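Local coordinates for protein ferredoxin NADP reductase (Plasmodium falciparum, PDB 3JQQ) that uses FAD to pass electrons between ferredoxin and NADP(H) in the apicoplast and may serve the last step of isoprenoid precursor synthesis, at residues C18-K23 and L38-N43; E34-E39 and F141-K146; N170-F175 and N275-E280. The protein carries 1 engineered substitution. All coordinates share one frame; numbering follows the deposited sequence.

Interaction 1: C18-K23 and L38-N43; sequences CKIVDK and LEINHN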
loop_
_atom_site.group_PDB
_atom_site.type_symbol
_atom_site.label_atom_id
_atom_site.label_comp_id
_atom_site.label_asym_id
_atom_site.label_seq_id
_atom_site.Cartn_x
_atom_site.Cartn_y
_atom_site.Cartn_z
ATOM N N CYS B 18 -0.750 20.347 -18.682
ATOM C CA CYS B 18 -0.231 19.471 -19.730
ATOM C C CYS B 18 -1.349 18.849 -20.549
ATOM O O CYS B 18 -2.529 19.017 -20.238
ATOM C CB CYS B 18 0.636 18.366 -19.125
ATOM S SG CYS B 18 2.083 18.943 -18.211
ATOM N N LYS B 19 -0.970 18.125 -21.599
ATOM C CA LYS B 19 -1.935 17.445 -22.460
ATOM C C LYS B 19 -1.687 15.942 -22.533
ATOM O O LYS B 19 -0.543 15.490 -22.596
ATOM C CB LYS B 19 -1.898 18.023 -23.878
ATOM C CG LYS B 19 -2.658 19.331 -24.055
ATOM C CD LYS B 19 -4.160 19.115 -23.945
ATOM C CE LYS B 19 -4.928 20.353 -24.385
ATOM N NZ LYS B 19 -6.373 20.262 -24.034
ATOM N N ILE B 20 -2.775 15.180 -22.537
ATOM C CA ILE B 20 -2.730 13.748 -22.793
ATOM C C ILE B 20 -2.572 13.482 -24.288
ATOM O O ILE B 20 -3.434 13.848 -25.085
ATOM C CB ILE B 20 -4.028 13.071 -22.315
ATOM C CG1 ILE B 20 -4.159 13.181 -20.793
ATOM C CG2 ILE B 20 -4.070 11.613 -22.769
ATOM C CD1 ILE B 20 -2.964 12.631 -20.039
ATOM N N VAL B 21 -1.464 12.841 -24.667
ATOM C CA VAL B 21 -1.223 12.484 -26.065
ATOM C C VAL B 21 -1.687 11.061 -26.374
ATOM O O VAL B 21 -2.303 10.811 -27.410
ATOM C CB VAL B 21 0.261 12.620 -26.438
ATOM C CG1 VAL B 21 0.506 12.075 -27.835
ATOM C CG2 VAL B 21 0.699 14.074 -26.341
ATOM N N ASP B 22 -1.379 10.128 -25.480
ATOM C CA ASP B 22 -1.850 8.758 -25.635
ATOM C C ASP B 22 -2.171 8.148 -24.277
ATOM O O ASP B 22 -1.704 8.620 -23.236
ATOM C CB ASP B 22 -0.825 7.902 -26.389
ATOM C CG ASP B 22 -1.480 6.844 -27.272
ATOM O OD1 ASP B 22 -2.708 6.635 -27.163
ATOM O OD2 ASP B 22 -0.761 6.221 -28.081
ATOM N N LYS B 23 -2.993 7.107 -24.304
ATOM C CA LYS B 23 -3.430 6.411 -23.106
ATOM C C LYS B 23 -3.527 4.942 -23.489
ATOM O O LYS B 23 -4.354 4.559 -24.314
ATOM C CB LYS B 23 -4.787 6.954 -22.648
ATOM C CG LYS B 23 -5.334 6.333 -21.369
ATOM C CD LYS B 23 -6.739 6.843 -21.083
ATOM C CE LYS B 23 -7.379 6.085 -19.936
ATOM N NZ LYS B 23 -8.777 6.529 -19.680
ATOM N N LEU B 38 0.423 6.628 -19.796
ATOM C CA LEU B 38 0.037 7.938 -20.307
ATOM C C LEU B 38 1.209 8.619 -20.999
ATOM O O LEU B 38 2.272 8.782 -20.405
ATOM C CB LEU B 38 -0.462 8.841 -19.172
ATOM C CG LEU B 38 -1.674 8.420 -18.336
ATOM C CD1 LEU B 38 -1.951 9.444 -17.247
ATOM C CD2 LEU B 38 -2.904 8.235 -19.217
ATOM N N GLU B 39 1.021 9.016 -22.253
ATOM C CA GLU B 39 1.979 9.907 -22.892
ATOM C C GLU B 39 1.497 11.336 -22.678
ATOM O O GLU B 39 0.350 11.665 -22.984
ATOM C CB GLU B 39 2.157 9.594 -24.384
ATOM C CG GLU B 39 3.467 10.148 -24.955
ATOM C CD GLU B 39 3.714 9.764 -26.406
ATOM O OE1 GLU B 39 3.303 8.657 -26.817
ATOM O OE2 GLU B 39 4.333 10.573 -27.132
ATOM N N ILE B 40 2.370 12.176 -22.131
ATOM C CA ILE B 40 1.987 13.526 -21.731
ATOM C C ILE B 40 2.860 14.603 -22.372
ATOM O O ILE B 40 4.083 14.572 -22.269
ATOM C CB ILE B 40 2.016 13.678 -20.202
ATOM C CG1 ILE B 40 0.916 12.826 -19.562
ATOM C CG2 ILE B 40 1.855 15.145 -19.810
ATOM C CD1 ILE B 40 0.906 12.867 -18.052
ATOM N N ASN B 41 2.207 15.555 -23.047
ATOM C CA ASN B 41 2.896 16.690 -23.656
ATOM C C ASN B 41 2.943 17.859 -22.682
ATOM O O ASN B 41 1.908 18.407 -22.296
ATOM C CB ASN B 41 2.211 17.100 -24.963
ATOM C CG ASN B 41 3.002 18.141 -25.745
ATOM O OD1 ASN B 41 3.393 19.185 -25.214
ATOM N ND2 ASN B 41 3.242 17.870 -27.028
ATOM N N HIS B 42 4.150 18.227 -22.288
ATOM C CA HIS B 42 4.352 19.280 -21.306
ATOM C C HIS B 42 5.076 20.462 -21.962
ATOM O O HIS B 42 5.520 21.387 -21.279
ATOM C CB HIS B 42 5.171 18.736 -20.137
ATOM C CG HIS B 42 6.468 18.113 -20.553
ATOM N ND1 HIS B 42 7.636 18.843 -20.687
ATOM C CD2 HIS B 42 6.786 16.831 -20.882
ATOM C CE1 HIS B 42 8.617 18.035 -21.071
ATOM N NE2 HIS B 42 8.128 16.814 -21.201
ATOM N N ASN B 43 5.185 20.406 -23.289
ATOM C CA ASN B 43 5.831 21.450 -24.091
ATOM C C ASN B 43 7.277 21.745 -23.701
ATOM O O ASN B 43 7.724 22.892 -23.756
ATOM C CB ASN B 43 4.998 22.736 -24.101
ATOM C CG ASN B 43 3.959 22.746 -25.203
ATOM O OD1 ASN B 43 3.951 21.870 -26.067
ATOM N ND2 ASN B 43 3.077 23.738 -25.182
HETATM O O HOH W 1 1.645 7.132 -28.242
#
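Ile20 and Ile40 meet on the buried face of an antiparallel beta hairpin, where CD1 of Ile20 packs against CG1 of Ile40 at 3.9 Å. Chi2 of Ile20 is -55°, and this turns CD1 toward the partner strand. At one end of this apolar row, CB of Cys18 touches CG2 of Ile40 at 3.5 Å. SG of Cys18 rests near CB of His42. At the other end, Lys23 and Leu38 lie side by side and point the same way, with CG of Lys23 3.8 Å from CD2 of Leu38. The backbones are joined by a pair of bonds between Lys19 and Asn41; the one from Asn41 N to Lys19 O is 2.8 Å long. A classic beta bulge follows. Val21 and Asp22 both face Glu39, and Val21 N donates to Glu39 O at 2.7 Å, while the bond from Asp22 N to the same oxygen is weak. The return bond runs from Glu39 N to Asp22 O. CG2 of Val21 crosses to CB of Asn41. At the polar edge a water donates to Asp22 OD2 (2.6 Å) and to Glu39 OE1 (2.7 Å), which probably eases the closeness of two acidic groups. The second carboxylate oxygen of Glu39 accepts from Asn113. Asn41 OD1 accepts from Asn43 N in an Asx turn where the strand ends. The hairpin lies in the antiparallel sheet of the FAD-binding domain, with strand 150-157 beside 16-25 and strand 114-123 beside 35-41.

Interaction 2: E34-E39 and F141-K146; sequences EVYHLE and FIKNLK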
loop_
_atom_site.group_PDB
_atom_site.type_symbol
_atom_site.label_atom_id
_atom_site.label_comp_id
_atom_site.label_asym_id
_atom_site.label_seq_id
_atom_site.Cartn_x
_atom_site.Cartn_y
_atom_site.Cartn_z
ATOM N N GLU B 34 -5.427 -3.460 -13.927
ATOM C CA GLU B 34 -5.683 -2.449 -14.933
ATOM C C GLU B 34 -4.639 -1.360 -14.749
ATOM O O GLU B 34 -4.558 -0.743 -13.687
ATOM C CB GLU B 34 -7.089 -1.867 -14.772
ATOM C CG GLU B 34 -7.506 -0.935 -15.903
ATOM C CD GLU B 34 -8.921 -0.410 -15.744
ATOM O OE1 GLU B 34 -9.553 -0.698 -14.706
ATOM O OE2 GLU B 34 -9.396 0.295 -16.658
ATOM N N VAL B 35 -3.819 -1.136 -15.767
ATOM C CA VAL B 35 -2.830 -0.069 -15.686
ATOM C C VAL B 35 -2.616 0.640 -17.021
ATOM O O VAL B 35 -2.457 0.009 -18.069
ATOM C CB VAL B 35 -1.500 -0.538 -15.021
ATOM C CG1 VAL B 35 -1.381 -2.063 -15.033
ATOM C CG2 VAL B 35 -0.302 0.128 -15.669
ATOM N N TYR B 36 -2.645 1.967 -16.967
ATOM C CA TYR B 36 -2.573 2.780 -18.167
ATOM C C TYR B 36 -1.246 3.517 -18.276
ATOM O O TYR B 36 -0.764 4.116 -17.311
ATOM C CB TYR B 36 -3.760 3.753 -18.236
ATOM C CG TYR B 36 -5.074 3.044 -18.477
ATOM C CD1 TYR B 36 -5.929 2.742 -17.424
ATOM C CD2 TYR B 36 -5.443 2.643 -19.755
ATOM C CE1 TYR B 36 -7.125 2.074 -17.640
ATOM C CE2 TYR B 36 -6.637 1.973 -19.982
ATOM C CZ TYR B 36 -7.471 1.691 -18.918
ATOM O OH TYR B 36 -8.657 1.028 -19.131
ATOM N N HIS B 37 -0.650 3.434 -19.459
ATOM C CA HIS B 37 0.534 4.200 -19.803
ATOM C C HIS B 37 0.080 5.511 -20.430
ATOM O O HIS B 37 -0.592 5.509 -21.462
ATOM C CB HIS B 37 1.389 3.403 -20.792
ATOM C CG HIS B 37 2.414 4.219 -21.518
ATOM N ND1 HIS B 37 3.648 4.514 -20.980
ATOM C CD2 HIS B 37 2.400 4.776 -22.753
ATOM C CE1 HIS B 37 4.347 5.225 -21.848
ATOM N NE2 HIS B 37 3.612 5.398 -22.931
ATOM N N LEU B 38 0.423 6.628 -19.796
ATOM C CA LEU B 38 0.037 7.938 -20.307
ATOM C C LEU B 38 1.209 8.619 -20.999
ATOM O O LEU B 38 2.272 8.782 -20.405
ATOM C CB LEU B 38 -0.462 8.841 -19.172
ATOM C CG LEU B 38 -1.674 8.420 -18.336
ATOM C CD1 LEU B 38 -1.951 9.444 -17.247
ATOM C CD2 LEU B 38 -2.904 8.235 -19.217
ATOM N N GLU B 39 1.021 9.016 -22.253
ATOM C CA GLU B 39 1.979 9.907 -22.892
ATOM C C GLU B 39 1.497 11.336 -22.678
ATOM O O GLU B 39 0.350 11.665 -22.984
ATOM C CB GLU B 39 2.157 9.594 -24.384
ATOM C CG GLU B 39 3.467 10.148 -24.955
ATOM C CD GLU B 39 3.714 9.764 -26.406
ATOM O OE1 GLU B 39 3.303 8.657 -26.817
ATOM O OE2 GLU B 39 4.333 10.573 -27.132
ATOM N N PHE B 141 -10.067 9.225 -11.892
ATOM C CA PHE B 141 -9.796 10.359 -12.768
ATOM C C PHE B 141 -9.022 9.914 -14.008
ATOM O O PHE B 141 -9.354 10.307 -15.126
ATOM C CB PHE B 141 -9.045 11.447 -11.988
ATOM C CG PHE B 141 -8.338 12.458 -12.852
ATOM C CD1 PHE B 141 -9.040 13.474 -13.482
ATOM C CD2 PHE B 141 -6.961 12.408 -13.003
ATOM C CE1 PHE B 141 -8.382 14.409 -14.262
ATOM C CE2 PHE B 141 -6.299 13.337 -13.783
ATOM C CZ PHE B 141 -7.010 14.339 -14.414
ATOM N N ILE B 142 -8.003 9.073 -13.816
ATOM C CA ILE B 142 -7.235 8.545 -14.938
ATOM C C ILE B 142 -8.093 7.605 -15.776
ATOM O O ILE B 142 -8.032 7.617 -17.006
ATOM C CB ILE B 142 -5.991 7.795 -14.458
ATOM C CG1 ILE B 142 -5.066 8.755 -13.709
ATOM C CG2 ILE B 142 -5.262 7.142 -15.627
ATOM C CD1 ILE B 142 -4.128 8.058 -12.747
ATOM N N LYS B 143 -8.893 6.796 -15.094
ATOM C CA LYS B 143 -9.800 5.870 -15.747
ATOM C C LYS B 143 -10.600 6.624 -16.794
ATOM O O LYS B 143 -10.723 6.190 -17.937
ATOM C CB LYS B 143 -10.762 5.285 -14.713
ATOM C CG LYS B 143 -11.126 3.830 -14.911
ATOM C CD LYS B 143 -11.690 3.542 -16.286
ATOM C CE LYS B 143 -12.395 2.190 -16.290
ATOM N NZ LYS B 143 -12.072 1.396 -17.507
ATOM N N ASN B 144 -11.128 7.771 -16.385
ATOM C CA ASN B 144 -12.024 8.570 -17.217
ATOM C C ASN B 144 -11.312 9.518 -18.186
ATOM O O ASN B 144 -11.957 10.149 -19.020
ATOM C CB ASN B 144 -13.004 9.347 -16.332
ATOM C CG ASN B 144 -13.945 8.433 -15.563
ATOM O OD1 ASN B 144 -14.672 7.636 -16.155
ATOM N ND2 ASN B 144 -13.935 8.548 -14.241
ATOM N N LEU B 145 -9.990 9.613 -18.081
ATOM C CA LEU B 145 -9.222 10.515 -18.944
ATOM C C LEU B 145 -9.381 10.201 -20.429
ATOM O O LEU B 145 -9.334 9.038 -20.839
ATOM C CB LEU B 145 -7.734 10.500 -18.575
ATOM C CG LEU B 145 -7.233 11.531 -17.559
ATOM C CD1 LEU B 145 -5.772 11.268 -17.197
ATOM C CD2 LEU B 145 -7.410 12.944 -18.090
ATOM N N LYS B 146 -9.553 11.250 -21.227
ATOM C CA LYS B 146 -9.605 11.113 -22.676
ATOM C C LYS B 146 -8.346 11.690 -23.316
ATOM O O LYS B 146 -7.643 12.507 -22.714
ATOM C CB LYS B 146 -10.828 11.832 -23.246
ATOM C CG LYS B 146 -12.168 11.301 -22.764
ATOM C CD LYS B 146 -13.313 12.036 -23.455
ATOM C CE LYS B 146 -14.674 11.525 -23.002
ATOM N NZ LYS B 146 -14.955 11.857 -21.575
#
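Lys143 reaches from helix 137-144 to Glu34 of segment 34-39. Its CB leaves the helix to one side, and the bend at chi2 (-55°) places CD 4.0 Å from OE2 of Glu34. CE comes closer, to 3.6 Å from Glu34 OE2. The tip, NZ, completes a salt bridge with Glu34 OE2 at 3.0 Å. The two side chains cross at about a right angle. NZ comes in on the syn side of OE2, the side of the other carboxylate oxygen. The anti lone pair of the same OE2 is taken by Tyr36. Tyr36 OH donates to Glu34 OE2 at 2.7 Å, with OE2 in the plane of the ring, at its edge. One oxygen is thus gripped by two donors, and this probably favours a charged Glu34. Lys143 NZ also passes 3.8 Å from Tyr36 OH. Next along the strand, Leu38 makes the apolar part. CD1 of Leu38 touches CG2 of Ile142 at 4.3 Å and CD1 of Leu145 at 4.2 Å. Leu145 sits just past the helix, where its N bonds to Ile142 O. Helix 137-144 begins with the FAD-binding residues Tyr137, Cys138 and Ser139, and this contact places its far end on the antiparallel sheet of the FAD-binding domain. Lys23 NZ of strand 16-25 bonds to Ile142 O and Leu145 O at that end. Ile118 of strand 114-123 packs against Ile142 beside strand 35-41.

Interaction 3: N170-F175 and N275-E280; sequences NTNFIF and NNYKCE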
loop_
_atom_site.group_PDB
_atom_site.type_symbol
_atom_site.label_atom_id
_atom_site.label_comp_id
_atom_site.label_asym_id
_atom_site.label_seq_id
_atom_site.Cartn_x
_atom_site.Cartn_y
_atom_site.Cartn_z
ATOM N N ASN B 170 30.588 3.425 -17.186
ATOM C CA ASN B 170 29.970 2.135 -17.472
ATOM C C ASN B 170 29.658 1.364 -16.194
ATOM O O ASN B 170 30.005 0.190 -16.061
ATOM C CB ASN B 170 30.859 1.307 -18.402
ATOM C CG ASN B 170 30.934 1.889 -19.799
ATOM O OD1 ASN B 170 29.933 2.362 -20.341
ATOM N ND2 ASN B 170 32.122 1.859 -20.392
ATOM N N THR B 171 28.994 2.035 -15.265
ATOM C CA THR B 171 28.685 1.448 -13.966
ATOM C C THR B 171 27.637 0.350 -14.071
ATOM O O THR B 171 26.719 0.431 -14.888
ATOM C CB THR B 171 28.214 2.521 -12.963
ATOM O OG1 THR B 171 27.022 3.148 -13.451
ATOM C CG2 THR B 171 29.288 3.578 -12.777
ATOM N N ASN B 172 27.780 -0.683 -13.252
ATOM C CA ASN B 172 26.854 -1.802 -13.233
ATOM C C ASN B 172 25.701 -1.550 -12.272
ATOM O O ASN B 172 25.836 -0.765 -11.336
ATOM C CB ASN B 172 27.586 -3.089 -12.862
ATOM C CG ASN B 172 28.841 -3.301 -13.686
ATOM O OD1 ASN B 172 28.793 -3.332 -14.910
ATOM N ND2 ASN B 172 29.975 -3.448 -13.011
ATOM N N PHE B 173 24.574 -2.212 -12.494
ATOM C CA PHE B 173 23.385 -2.001 -11.666
ATOM C C PHE B 173 22.676 -3.296 -11.285
ATOM O O PHE B 173 22.738 -4.294 -12.005
ATOM C CB PHE B 173 22.373 -1.109 -12.391
ATOM C CG PHE B 173 22.892 0.260 -12.739
ATOM C CD1 PHE B 173 23.330 0.545 -14.022
ATOM C CD2 PHE B 173 22.916 1.269 -11.791
ATOM C CE1 PHE B 173 23.794 1.805 -14.350
ATOM C CE2 PHE B 173 23.376 2.533 -12.118
ATOM C CZ PHE B 173 23.820 2.801 -13.394
ATOM N N ILE B 174 22.000 -3.255 -10.141
ATOM C CA ILE B 174 20.982 -4.235 -9.797
ATOM C C ILE B 174 19.689 -3.469 -9.532
ATOM O O ILE B 174 19.611 -2.684 -8.589
ATOM C CB ILE B 174 21.351 -5.039 -8.543
ATOM C CG1 ILE B 174 22.581 -5.911 -8.806
ATOM C CG2 ILE B 174 20.176 -5.895 -8.084
ATOM C CD1 ILE B 174 23.151 -6.554 -7.554
ATOM N N PHE B 175 18.685 -3.676 -10.380
ATOM C CA PHE B 175 17.384 -3.048 -10.180
ATOM C C PHE B 175 16.397 -4.070 -9.629
ATOM O O PHE B 175 16.247 -5.158 -10.182
ATOM C CB PHE B 175 16.832 -2.472 -11.489
ATOM C CG PHE B 175 17.724 -1.450 -12.142
ATOM C CD1 PHE B 175 17.856 -1.417 -13.522
ATOM C CD2 PHE B 175 18.421 -0.523 -11.387
ATOM C CE1 PHE B 175 18.666 -0.480 -14.136
ATOM C CE2 PHE B 175 19.236 0.417 -11.997
ATOM C CZ PHE B 175 19.357 0.438 -13.373
ATOM N N ASN B 275 29.236 -6.953 -4.831
ATOM C CA ASN B 275 30.591 -6.743 -4.320
ATOM C C ASN B 275 31.700 -6.800 -5.379
ATOM O O ASN B 275 32.599 -5.959 -5.387
ATOM C CB ASN B 275 30.892 -7.711 -3.172
ATOM C CG ASN B 275 30.249 -7.282 -1.864
ATOM O OD1 ASN B 275 30.083 -6.090 -1.603
ATOM N ND2 ASN B 275 29.888 -8.254 -1.035
ATOM N N ASN B 276 31.633 -7.795 -6.265
ATOM C CA ASN B 276 32.673 -7.968 -7.287
ATOM C C ASN B 276 32.524 -7.053 -8.505
ATOM O O ASN B 276 33.491 -6.820 -9.231
ATOM C CB ASN B 276 32.748 -9.432 -7.734
ATOM C CG ASN B 276 33.464 -10.312 -6.728
ATOM O OD1 ASN B 276 34.411 -9.878 -6.071
ATOM N ND2 ASN B 276 33.013 -11.560 -6.603
ATOM N N TYR B 277 31.315 -6.531 -8.725
ATOM C CA TYR B 277 31.060 -5.662 -9.873
ATOM C C TYR B 277 30.678 -4.240 -9.463
ATOM O O TYR B 277 30.259 -3.438 -10.296
ATOM C CB TYR B 277 29.985 -6.265 -10.783
ATOM C CG TYR B 277 30.448 -7.489 -11.545
ATOM C CD1 TYR B 277 30.295 -8.767 -11.011
ATOM C CD2 TYR B 277 31.042 -7.370 -12.794
ATOM C CE1 TYR B 277 30.718 -9.889 -11.702
ATOM C CE2 TYR B 277 31.471 -8.491 -13.493
ATOM C CZ TYR B 277 31.305 -9.745 -12.943
ATOM O OH TYR B 277 31.729 -10.856 -13.628
ATOM N N LYS B 278 30.826 -3.937 -8.176
ATOM C CA LYS B 278 30.569 -2.591 -7.661
ATOM C C LYS B 278 29.207 -2.048 -8.097
ATOM O O LYS B 278 29.070 -0.865 -8.414
ATOM C CB LYS B 278 31.687 -1.637 -8.088
ATOM C CG LYS B 278 33.034 -1.959 -7.458
ATOM C CD LYS B 278 34.169 -1.218 -8.148
ATOM C CE LYS B 278 35.520 -1.689 -7.629
ATOM N NZ LYS B 278 36.653 -1.001 -8.305
ATOM N N CYS B 279 28.206 -2.923 -8.096
ATOM C CA CYS B 279 26.859 -2.579 -8.554
ATOM C C CYS B 279 26.167 -1.534 -7.690
ATOM O O CYS B 279 26.234 -1.583 -6.462
ATOM C CB CYS B 279 25.977 -3.829 -8.612
ATOM S SG CYS B 279 26.243 -4.889 -10.044
ATOM N N GLU B 280 25.499 -0.589 -8.345
ATOM C CA GLU B 280 24.543 0.274 -7.667
ATOM C C GLU B 280 23.253 -0.517 -7.498
ATOM O O GLU B 280 22.716 -1.057 -8.465
ATOM C CB GLU B 280 24.280 1.544 -8.476
ATOM C CG GLU B 280 25.418 2.559 -8.440
ATOM C CD GLU B 280 25.545 3.244 -7.091
ATOM O OE1 GLU B 280 24.499 3.506 -6.448
ATOM O OE2 GLU B 280 26.688 3.521 -6.672
#
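Asn172 ND2 donates to Tyr277 O at 2.7 Å. The bond is nearly straight, 170° at the hydrogen. It lies in the amide plane of Asn172 and meets a lone pair of the carbonyl. The bond lies where two neighbouring parallel strands, 173-178 and 280-285, begin in the sheet of the NADP-binding domain, a Rossmann-like fold. The other end of the amide, OD1, accepts from Tyr210 N, so the side chain spans from the turn after helix 267-276 to Tyr210, just before strand 211-217. The strand pairing follows at once. Glu280 N donates to Asn172 O at 3.0 Å, and Ile174 N donates to Glu280 O at 2.9 Å. These two bonds set Phe173 beside Glu280. CD2 of the Phe173 ring lies 3.6 Å from CB of Glu280, with the ring and carboxylate planes 66° apart. Glu280 OE1 accepts from NE2 of His312 on the neighbouring strand 311-315. Cys279 lies between Asn172 and Ile174. CB of Cys279 packs against CG1 of Ile174 at 4.0 Å, and SG of Cys279 lies 3.6 Å from CB of Asn172.

In the fold
Interactions 1 and 2 belong to the FAD-binding domain and share strand 35-41, with their centres about 11 Å apart. Leu38 takes part in both. Lys23 joins them directly, since Lys23 NZ lies 2.8 Å from Leu145 O. Both lie near the bound FAD without reaching it through these side chains: that of Leu38 is about 9 Å away and that of Ile142 about 6 Å. The side chain of Glu34 is about 10 Å from the bound adenosine-2'-5'-diphosphate. Interaction 3 stands apart in the NADP-binding domain, on the opposite side of the chain's centre. Its centre is about 34 Å from that of interaction 1, and its nearest atoms are about 17 Å from interaction 2.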